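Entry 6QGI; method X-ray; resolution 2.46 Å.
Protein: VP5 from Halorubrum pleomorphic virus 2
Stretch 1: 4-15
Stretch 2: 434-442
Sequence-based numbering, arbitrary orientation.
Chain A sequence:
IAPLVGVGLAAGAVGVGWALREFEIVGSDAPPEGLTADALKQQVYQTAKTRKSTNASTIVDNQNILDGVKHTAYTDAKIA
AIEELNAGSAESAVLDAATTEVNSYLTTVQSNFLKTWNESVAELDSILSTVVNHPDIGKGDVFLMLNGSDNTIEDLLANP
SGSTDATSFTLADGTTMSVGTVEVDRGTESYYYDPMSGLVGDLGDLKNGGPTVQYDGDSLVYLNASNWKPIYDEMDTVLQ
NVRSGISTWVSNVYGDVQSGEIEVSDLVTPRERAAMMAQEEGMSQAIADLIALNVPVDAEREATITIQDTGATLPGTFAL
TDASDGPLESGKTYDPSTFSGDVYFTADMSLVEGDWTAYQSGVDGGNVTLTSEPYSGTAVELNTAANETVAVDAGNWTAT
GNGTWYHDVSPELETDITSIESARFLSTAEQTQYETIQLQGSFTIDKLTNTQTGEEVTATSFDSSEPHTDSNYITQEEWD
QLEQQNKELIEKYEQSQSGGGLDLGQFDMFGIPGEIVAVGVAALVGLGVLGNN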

# COMPACT_ATOMS: atom_id res chain seq x y z
N LEU A 4 6.71 5.60 -11.79
CA LEU A 4 6.64 7.00 -11.34
C LEU A 4 6.58 7.10 -9.81
O LEU A 4 7.33 7.87 -9.23
CB LEU A 4 5.41 7.68 -11.98
CG LEU A 4 5.05 9.12 -11.57
CD1 LEU A 4 6.12 10.12 -12.00
CD2 LEU A 4 3.70 9.53 -12.12
N VAL A 5 5.66 6.35 -9.19
CA VAL A 5 5.47 6.34 -7.74
C VAL A 5 6.71 5.74 -7.05
O VAL A 5 7.24 6.36 -6.12
CB VAL A 5 4.17 5.59 -7.36
CG1 VAL A 5 4.06 5.36 -5.86
CG2 VAL A 5 2.94 6.32 -7.89
N GLY A 6 7.15 4.58 -7.53
CA GLY A 6 8.29 3.86 -6.97
C GLY A 6 9.65 4.53 -7.08
O GLY A 6 10.42 4.50 -6.12
N VAL A 7 9.96 5.12 -8.25
CA VAL A 7 11.26 5.74 -8.49
C VAL A 7 11.17 7.27 -8.46
O VAL A 7 11.93 7.90 -7.70
CB VAL A 7 11.89 5.24 -9.82
CG1 VAL A 7 13.27 5.85 -10.05
CG2 VAL A 7 11.96 3.71 -9.86
N GLY A 8 10.29 7.84 -9.28
CA GLY A 8 10.12 9.29 -9.39
C GLY A 8 9.73 9.99 -8.11
O GLY A 8 10.27 11.05 -7.80
N LEU A 9 8.81 9.39 -7.35
CA LEU A 9 8.33 9.99 -6.11
C LEU A 9 8.94 9.32 -4.88
O LEU A 9 8.72 9.79 -3.77
CB LEU A 9 6.79 9.94 -6.04
CG LEU A 9 6.02 10.48 -7.26
CD1 LEU A 9 4.56 10.09 -7.20
CD2 LEU A 9 6.18 12.00 -7.41
N ALA A 10 9.75 8.23 -5.08
CA ALA A 10 10.39 7.44 -4.02
C ALA A 10 9.33 7.05 -2.98
O ALA A 10 9.54 7.14 -1.76
CB ALA A 10 11.55 8.21 -3.39
N ALA A 11 8.15 6.67 -3.49
CA ALA A 11 6.96 6.35 -2.71
C ALA A 11 6.46 4.92 -2.98
O ALA A 11 7.13 4.14 -3.67
CB ALA A 11 5.87 7.36 -3.05
N GLY A 12 5.31 4.59 -2.40
CA GLY A 12 4.66 3.30 -2.59
C GLY A 12 3.19 3.49 -2.88
O GLY A 12 2.59 4.46 -2.42
N ALA A 13 2.60 2.59 -3.68
CA ALA A 13 1.17 2.64 -3.98
C ALA A 13 0.39 2.28 -2.70
O ALA A 13 0.93 1.57 -1.84
CB ALA A 13 0.83 1.69 -5.12
N VAL A 14 -0.82 2.82 -2.53
CA VAL A 14 -1.57 2.54 -1.30
C VAL A 14 -2.91 1.84 -1.65
O VAL A 14 -3.71 2.35 -2.45
CB VAL A 14 -1.76 3.82 -0.43
CG1 VAL A 14 -2.58 3.54 0.82
CG2 VAL A 14 -0.40 4.42 -0.06
N GLY A 15 -3.12 0.67 -1.04
CA GLY A 15 -4.33 -0.13 -1.14
C GLY A 15 -4.70 -0.61 0.25
O GLY A 15 -4.00 -1.46 0.81
N TYR A 434 -5.88 11.09 -9.84
CA TYR A 434 -5.80 11.22 -8.39
C TYR A 434 -5.50 9.87 -7.77
O TYR A 434 -6.14 8.88 -8.12
CB TYR A 434 -7.10 11.80 -7.82
CG TYR A 434 -7.24 13.30 -8.00
CD1 TYR A 434 -6.75 14.18 -7.04
CD2 TYR A 434 -7.87 13.83 -9.11
CE1 TYR A 434 -6.90 15.56 -7.18
CE2 TYR A 434 -8.01 15.21 -9.28
CZ TYR A 434 -7.52 16.07 -8.31
OH TYR A 434 -7.65 17.43 -8.47
N GLU A 435 -4.46 9.81 -6.92
CA GLU A 435 -4.02 8.59 -6.25
C GLU A 435 -3.41 8.91 -4.89
O GLU A 435 -2.95 10.03 -4.68
CB GLU A 435 -2.96 7.86 -7.11
CG GLU A 435 -3.41 7.43 -8.50
CD GLU A 435 -2.33 6.90 -9.42
OE1 GLU A 435 -2.57 6.86 -10.64
OE2 GLU A 435 -1.24 6.53 -8.91
N THR A 436 -3.39 7.91 -3.99
CA THR A 436 -2.78 8.03 -2.66
C THR A 436 -1.50 7.21 -2.67
O THR A 436 -1.52 6.02 -3.01
CB THR A 436 -3.74 7.60 -1.56
OG1 THR A 436 -4.91 8.41 -1.62
CG2 THR A 436 -3.12 7.71 -0.16
N ILE A 437 -0.39 7.86 -2.31
CA ILE A 437 0.94 7.25 -2.26
C ILE A 437 1.48 7.33 -0.83
O ILE A 437 1.10 8.23 -0.08
CB ILE A 437 1.91 7.91 -3.29
CG1 ILE A 437 2.11 9.43 -3.02
CG2 ILE A 437 1.44 7.65 -4.73
CD1 ILE A 437 3.33 10.06 -3.62
N GLN A 438 2.35 6.39 -0.44
CA GLN A 438 2.98 6.43 0.87
C GLN A 438 4.39 6.98 0.68
O GLN A 438 5.17 6.38 -0.04
CB GLN A 438 2.99 5.06 1.56
CG GLN A 438 3.58 5.12 2.97
CD GLN A 438 3.64 3.79 3.67
OE1 GLN A 438 2.64 3.09 3.78
NE2 GLN A 438 4.81 3.43 4.17
N LEU A 439 4.69 8.13 1.30
CA LEU A 439 6.00 8.77 1.18
C LEU A 439 7.03 8.03 2.02
O LEU A 439 6.86 7.91 3.23
CB LEU A 439 5.93 10.25 1.58
CG LEU A 439 4.89 11.09 0.84
CD1 LEU A 439 4.72 12.45 1.47
CD2 LEU A 439 5.24 11.25 -0.63
N GLN A 440 8.08 7.50 1.37
CA GLN A 440 9.16 6.74 1.99
C GLN A 440 10.42 7.59 2.07
O GLN A 440 11.07 7.65 3.12
CB GLN A 440 9.45 5.44 1.20
CG GLN A 440 8.23 4.73 0.61
CD GLN A 440 7.44 3.94 1.62
OE1 GLN A 440 7.77 3.86 2.81
NE2 GLN A 440 6.37 3.32 1.15
N GLY A 441 10.73 8.24 0.95
CA GLY A 441 11.89 9.11 0.81
C GLY A 441 11.61 10.53 1.24
O GLY A 441 10.46 10.96 1.30
N SER A 442 12.70 11.27 1.52
CA SER A 442 12.67 12.65 1.96
C SER A 442 12.04 13.57 0.92
O SER A 442 12.10 13.31 -0.29
CB SER A 442 14.07 13.13 2.30
OG SER A 442 14.56 12.54 3.49
O HOH W 1 8.62 9.91 -0.69
O HOH W 2 -1.68 4.16 -5.19

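More than four hundred residues apart in sequence, the two stretches pair as antiparallel strands through a three-residue segment, Ala11 to Ala13, that follows almost directly on a helical turn; the strand axes run at 137° and approach to 4.4 Å. The chain changes course at Ala10, whose positive phi (50°) ends the helical run, while Ala11 N still reaches back to Val5 O at 2.8 Å.

The best evidence for pairing is the reciprocal couple between Gly12 and Gln438: Gln438 N donates to Gly12 O at 2.8 Å with an N-H...O angle of 165°, and Gly12 N donates to Gln438 O at 3.0 Å and 142°. Gly12 O also receives a CA-H...O contact from Ile437 CA at 3.2 Å. Beyond this centre the bonding loosens. Gly441 N donates to Ala10 O at 3.2 Å, and the bond from Val14 N to Thr436 O is weak, 3.3 Å at 124°; water 2 supplements it, accepting from Val14 N (3.1 Å) and donating to Thr436 O (2.9 Å).

Ile437 organizes the apolar side of the contact. Its chi1 of 60° (p) and chi2 of 160° (t) accompany separate placements of its branches: CG2 lies 3.7 Å from Val5 CG1, whereas CD1 lies 3.8 Å from both Leu9 CD1 and Ala11 CB. Val5 of the helical turn, together with Leu9 just after it, packs against the buried isoleucine, and the small methyl of Ala11 fits beside it on the same sheet face.

Across the sheet, glycine suits position 12 because an ideal CB on Gly12 would sit only 3.1 Å from Gln440 NE2. Gly441 is similarly confined, its ideal CB falling 3.0 Å from Ala10 CB. Val14 points toward the other strand, its CG2 3.8 Å from Gln438 CB. Altogether 495 Å² is buried, summed over both stretches.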